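Local coordinates for protein GDP-perosamine synthase (Caulobacter crescentus, PDB 3BN1) that makes GDP-perosamine by a pyridoxal 5'-phosphate-dependent transfer of an amino group from L-glutamate to GDP-4-keto-6-deoxy-D-mannose, a step of bacterial O-antigen synthesis, at residues Ala207-Pro219 against Trp224-Asn236. Numbering follows the deposited sequence.
Sequences AKMRLLRGQGMDP and WFPIVGFNYRMTN. With ACT (acetate ion), chain E.
Met217 lays its CG over one face of the Phe225 ring, offset toward the rim and 4.1 Å from the ring centroid, a CH-pi contact; its SD stands oblique to the same ring in a Met-aromatic contact. With CG anti to the backbone N (chi1 -170°), the chain crosses the ring at a slant, and the ring's edge meets Gln215 O. Alongside, Asp218 N donates to Trp224 O at 2.8 Å.

The principle is that of a chain folding back on the helix it leaves. Gly214 to Met217 form a type I' turn, and Gly216 and Gly229 bring the backbones together, their CA atoms 3.9 Å apart. Carbonyls at the helix end become acceptors: Leu212 O takes Phe230 N at 2.9 Å, and Arg213 O takes Tyr232 N on a lone pair. Phe230 O receives Gln215 N, while a water ties Gln215 O, Ile227 O and Gly229 N together. On the apolar flank Leu211 and Ile227 meet tip to tip, tightly, Leu211 CD2 3.2 Å from Ile227 CD1.

Arg233 grips an acetate ion, probably carried in from the crystallisation medium, through NH1 and NH2, and Gln215 NE2 adds a third bond, 3.1 Å to acetate O. Gln215 NE2 also bonds Thr63 of the second subunit, whose Glu194 forms a salt bridge with Arg233 NE; Asn231 ND2 hydrogen-bonds that subunit's pyridoxal phosphate-lysine side chain, so the loop contributes to the neighbouring cofactor site. The last turn of helix 203-213 rests on helix 62-72, through Leu212 on Leu68 and Val71, and on strand 55-59, through Arg213 on Ile57; the loop then runs on to helix 236-247.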
# COMPACT_ATOMS: atom_id res chain seq x y z
N ALA A 207 9.90 14.51 7.76
CA ALA A 207 9.39 13.98 9.04
C ALA A 207 7.88 13.74 8.94
O ALA A 207 7.35 12.71 9.37
CB ALA A 207 9.66 14.98 10.14
N LYS A 208 7.20 14.71 8.36
CA LYS A 208 5.75 14.62 8.24
C LYS A 208 5.39 13.40 7.38
O LYS A 208 4.40 12.73 7.61
CB LYS A 208 5.26 15.87 7.51
CG LYS A 208 4.26 16.73 8.24
CD LYS A 208 4.51 18.24 7.95
CE LYS A 208 5.37 18.50 6.69
NZ LYS A 208 5.71 19.94 6.36
N MET A 209 6.20 13.17 6.34
CA MET A 209 6.04 12.05 5.43
C MET A 209 6.26 10.77 6.23
O MET A 209 5.47 9.83 6.08
CB MET A 209 7.04 12.16 4.27
CG MET A 209 6.65 13.17 3.17
SD MET A 209 8.09 13.50 2.09
CE MET A 209 7.43 14.72 0.88
N ARG A 210 7.30 10.71 7.08
CA ARG A 210 7.46 9.49 7.86
C ARG A 210 6.31 9.32 8.86
O ARG A 210 5.83 8.20 9.10
CB ARG A 210 8.84 9.39 8.53
CG ARG A 210 9.98 9.97 7.71
CD ARG A 210 11.31 9.24 8.01
NE ARG A 210 12.41 9.55 7.07
CZ ARG A 210 12.83 8.72 6.11
NH1 ARG A 210 13.82 9.12 5.34
NH2 ARG A 210 12.32 7.49 5.95
N LEU A 211 5.83 10.44 9.40
CA LEU A 211 4.69 10.42 10.33
C LEU A 211 3.45 9.77 9.67
O LEU A 211 2.82 8.84 10.24
CB LEU A 211 4.34 11.85 10.76
CG LEU A 211 3.21 11.81 11.83
CD1 LEU A 211 3.53 11.05 13.10
CD2 LEU A 211 2.90 13.26 12.15
N LEU A 212 3.09 10.27 8.50
CA LEU A 212 1.91 9.74 7.76
C LEU A 212 2.08 8.33 7.25
O LEU A 212 1.15 7.53 7.27
CB LEU A 212 1.63 10.61 6.54
CG LEU A 212 1.13 12.03 6.88
CD1 LEU A 212 1.37 12.98 5.68
CD2 LEU A 212 -0.40 11.99 7.25
N ARG A 213 3.27 8.02 6.80
CA ARG A 213 3.58 6.69 6.28
C ARG A 213 3.30 5.62 7.32
O ARG A 213 2.81 4.54 7.00
CB ARG A 213 5.05 6.61 5.88
CG ARG A 213 5.39 5.23 5.26
CD ARG A 213 6.86 5.12 4.90
NE ARG A 213 7.70 5.22 6.08
CZ ARG A 213 9.04 5.13 6.08
NH1 ARG A 213 9.78 4.90 4.97
NH2 ARG A 213 9.68 5.30 7.23
N GLY A 214 3.68 5.94 8.55
CA GLY A 214 3.58 5.02 9.70
C GLY A 214 2.32 5.16 10.52
O GLY A 214 2.37 5.20 11.76
N GLN A 215 1.20 5.11 9.79
CA GLN A 215 -0.14 5.15 10.38
C GLN A 215 -0.37 6.39 11.21
O GLN A 215 -1.28 6.37 12.02
CB GLN A 215 -0.47 3.92 11.19
CG GLN A 215 -0.43 2.61 10.36
CD GLN A 215 -1.75 2.26 9.74
OE1 GLN A 215 -2.53 3.15 9.41
NE2 GLN A 215 -2.10 0.96 9.72
N GLY A 216 0.39 7.47 11.03
CA GLY A 216 0.12 8.68 11.83
C GLY A 216 0.51 8.52 13.34
O GLY A 216 0.12 9.34 14.17
N MET A 217 1.35 7.52 13.68
CA MET A 217 1.77 7.31 15.09
C MET A 217 2.98 8.12 15.47
O MET A 217 3.95 8.23 14.74
CB MET A 217 2.06 5.84 15.38
CG MET A 217 2.26 5.53 16.83
SD MET A 217 2.50 3.77 17.16
CE MET A 217 4.21 3.62 16.74
N ASP A 218 2.95 8.66 16.65
CA ASP A 218 4.05 9.53 17.02
C ASP A 218 5.33 8.74 17.17
O ASP A 218 5.37 7.81 17.97
CB ASP A 218 3.61 10.19 18.35
CG ASP A 218 4.60 11.21 18.88
OD1 ASP A 218 5.77 11.20 18.47
OD2 ASP A 218 4.18 12.01 19.74
N PRO A 219 6.38 9.04 16.42
CA PRO A 219 7.60 8.23 16.58
C PRO A 219 8.13 8.32 17.99
O PRO A 219 9.03 7.58 18.35
CB PRO A 219 8.66 8.92 15.72
CG PRO A 219 8.10 10.34 15.47
CD PRO A 219 6.59 10.22 15.54
N TRP A 224 0.25 6.33 20.35
CA TRP A 224 -0.35 7.65 20.27
C TRP A 224 -0.35 8.15 18.81
O TRP A 224 0.62 8.03 18.08
CB TRP A 224 0.31 8.64 21.21
CG TRP A 224 -0.57 9.83 21.43
CD1 TRP A 224 -0.45 11.04 20.82
CD2 TRP A 224 -1.77 9.90 22.25
NE1 TRP A 224 -1.44 11.88 21.28
CE2 TRP A 224 -2.26 11.20 22.15
CE3 TRP A 224 -2.46 8.99 23.05
CZ2 TRP A 224 -3.40 11.63 22.85
CZ3 TRP A 224 -3.57 9.42 23.76
CH2 TRP A 224 -4.05 10.71 23.63
N PHE A 225 -1.50 8.67 18.42
CA PHE A 225 -1.77 9.03 17.03
C PHE A 225 -2.27 10.47 17.00
O PHE A 225 -3.44 10.77 17.20
CB PHE A 225 -2.85 8.09 16.48
CG PHE A 225 -2.36 6.67 16.37
CD1 PHE A 225 -1.69 6.23 15.23
CD2 PHE A 225 -2.49 5.79 17.44
CE1 PHE A 225 -1.17 4.95 15.14
CE2 PHE A 225 -1.98 4.51 17.37
CZ PHE A 225 -1.29 4.09 16.24
N PRO A 226 -1.35 11.37 16.74
CA PRO A 226 -1.64 12.79 16.66
C PRO A 226 -2.40 13.14 15.37
O PRO A 226 -3.08 14.16 15.32
CB PRO A 226 -0.24 13.40 16.64
CG PRO A 226 0.72 12.20 16.19
CD PRO A 226 0.08 11.08 16.95
N ILE A 227 -2.32 12.33 14.32
CA ILE A 227 -3.03 12.72 13.10
C ILE A 227 -3.55 11.47 12.40
O ILE A 227 -3.21 10.34 12.78
CB ILE A 227 -2.07 13.31 12.07
CG1 ILE A 227 -0.93 12.31 11.88
CG2 ILE A 227 -1.53 14.64 12.48
CD1 ILE A 227 0.02 12.77 10.84
N VAL A 228 -4.31 11.70 11.33
CA VAL A 228 -4.81 10.58 10.54
C VAL A 228 -3.72 10.26 9.53
O VAL A 228 -3.32 11.17 8.84
CB VAL A 228 -6.04 10.97 9.75
CG1 VAL A 228 -6.34 9.84 8.71
CG2 VAL A 228 -7.16 11.17 10.68
N GLY A 229 -3.19 9.03 9.52
CA GLY A 229 -2.13 8.62 8.59
C GLY A 229 -2.61 7.41 7.80
O GLY A 229 -3.84 7.16 7.64
N PHE A 230 -1.63 6.74 7.19
CA PHE A 230 -1.87 5.64 6.24
C PHE A 230 -0.94 4.51 6.52
O PHE A 230 0.01 4.64 7.32
CB PHE A 230 -1.51 6.11 4.85
CG PHE A 230 -2.12 7.44 4.49
CD1 PHE A 230 -3.47 7.51 4.21
CD2 PHE A 230 -1.35 8.62 4.45
CE1 PHE A 230 -4.07 8.70 3.89
CE2 PHE A 230 -1.95 9.84 4.16
CZ PHE A 230 -3.33 9.88 3.90
N ASN A 231 -1.18 3.42 5.82
CA ASN A 231 -0.25 2.30 5.94
C ASN A 231 0.43 2.21 4.56
O ASN A 231 -0.02 1.50 3.65
CB ASN A 231 -0.80 0.92 6.39
CG ASN A 231 0.31 -0.13 6.46
OD1 ASN A 231 1.47 0.16 6.06
ND2 ASN A 231 -0.04 -1.37 6.87
N TYR A 232 1.51 2.97 4.45
CA TYR A 232 2.19 3.01 3.17
C TYR A 232 3.64 2.58 3.31
O TYR A 232 4.46 2.99 2.54
CB TYR A 232 2.13 4.43 2.61
CG TYR A 232 0.76 4.90 2.07
CD1 TYR A 232 -0.29 4.00 1.87
CD2 TYR A 232 0.53 6.26 1.86
CE1 TYR A 232 -1.53 4.45 1.36
CE2 TYR A 232 -0.67 6.71 1.32
CZ TYR A 232 -1.67 5.79 1.05
OH TYR A 232 -2.83 6.30 0.56
N ARG A 233 3.95 1.78 4.31
CA ARG A 233 5.33 1.38 4.56
C ARG A 233 5.81 0.31 3.61
O ARG A 233 5.06 -0.60 3.29
CB ARG A 233 5.46 0.77 5.95
CG ARG A 233 4.92 1.68 7.02
CD ARG A 233 4.88 0.94 8.37
NE ARG A 233 3.78 -0.05 8.46
CZ ARG A 233 2.84 -0.08 9.41
NH1 ARG A 233 2.86 0.81 10.41
NH2 ARG A 233 1.90 -1.05 9.42
N MET A 234 7.10 0.33 3.31
CA MET A 234 7.73 -0.70 2.48
C MET A 234 8.17 -1.87 3.40
O MET A 234 8.59 -1.63 4.54
CB MET A 234 9.03 -0.15 1.84
CG MET A 234 9.60 -1.15 0.84
SD MET A 234 11.05 -0.53 0.02
CE MET A 234 10.33 0.55 -1.31
N THR A 235 8.08 -3.12 2.92
CA THR A 235 8.62 -4.22 3.70
C THR A 235 10.17 -4.30 3.60
O THR A 235 10.80 -3.78 2.64
CB THR A 235 8.11 -5.59 3.25
OG1 THR A 235 8.47 -5.89 1.87
CG2 THR A 235 6.63 -5.68 3.54
N ASN A 236 10.78 -4.97 4.57
CA ASN A 236 12.23 -5.17 4.59
C ASN A 236 12.58 -6.05 3.39
O ASN A 236 13.68 -5.94 2.85
CB ASN A 236 12.66 -5.87 5.89
CG ASN A 236 14.16 -5.70 6.22
OD1 ASN A 236 14.76 -4.64 6.03
ND2 ASN A 236 14.76 -6.76 6.79
C ACT E . 0.12 -1.24 12.09
O ACT E . -0.31 -1.26 10.90
OXT ACT E . 1.08 -0.37 12.48
CH3 ACT E . -0.47 -2.17 13.12
O HOH W 1 -3.72 7.83 12.20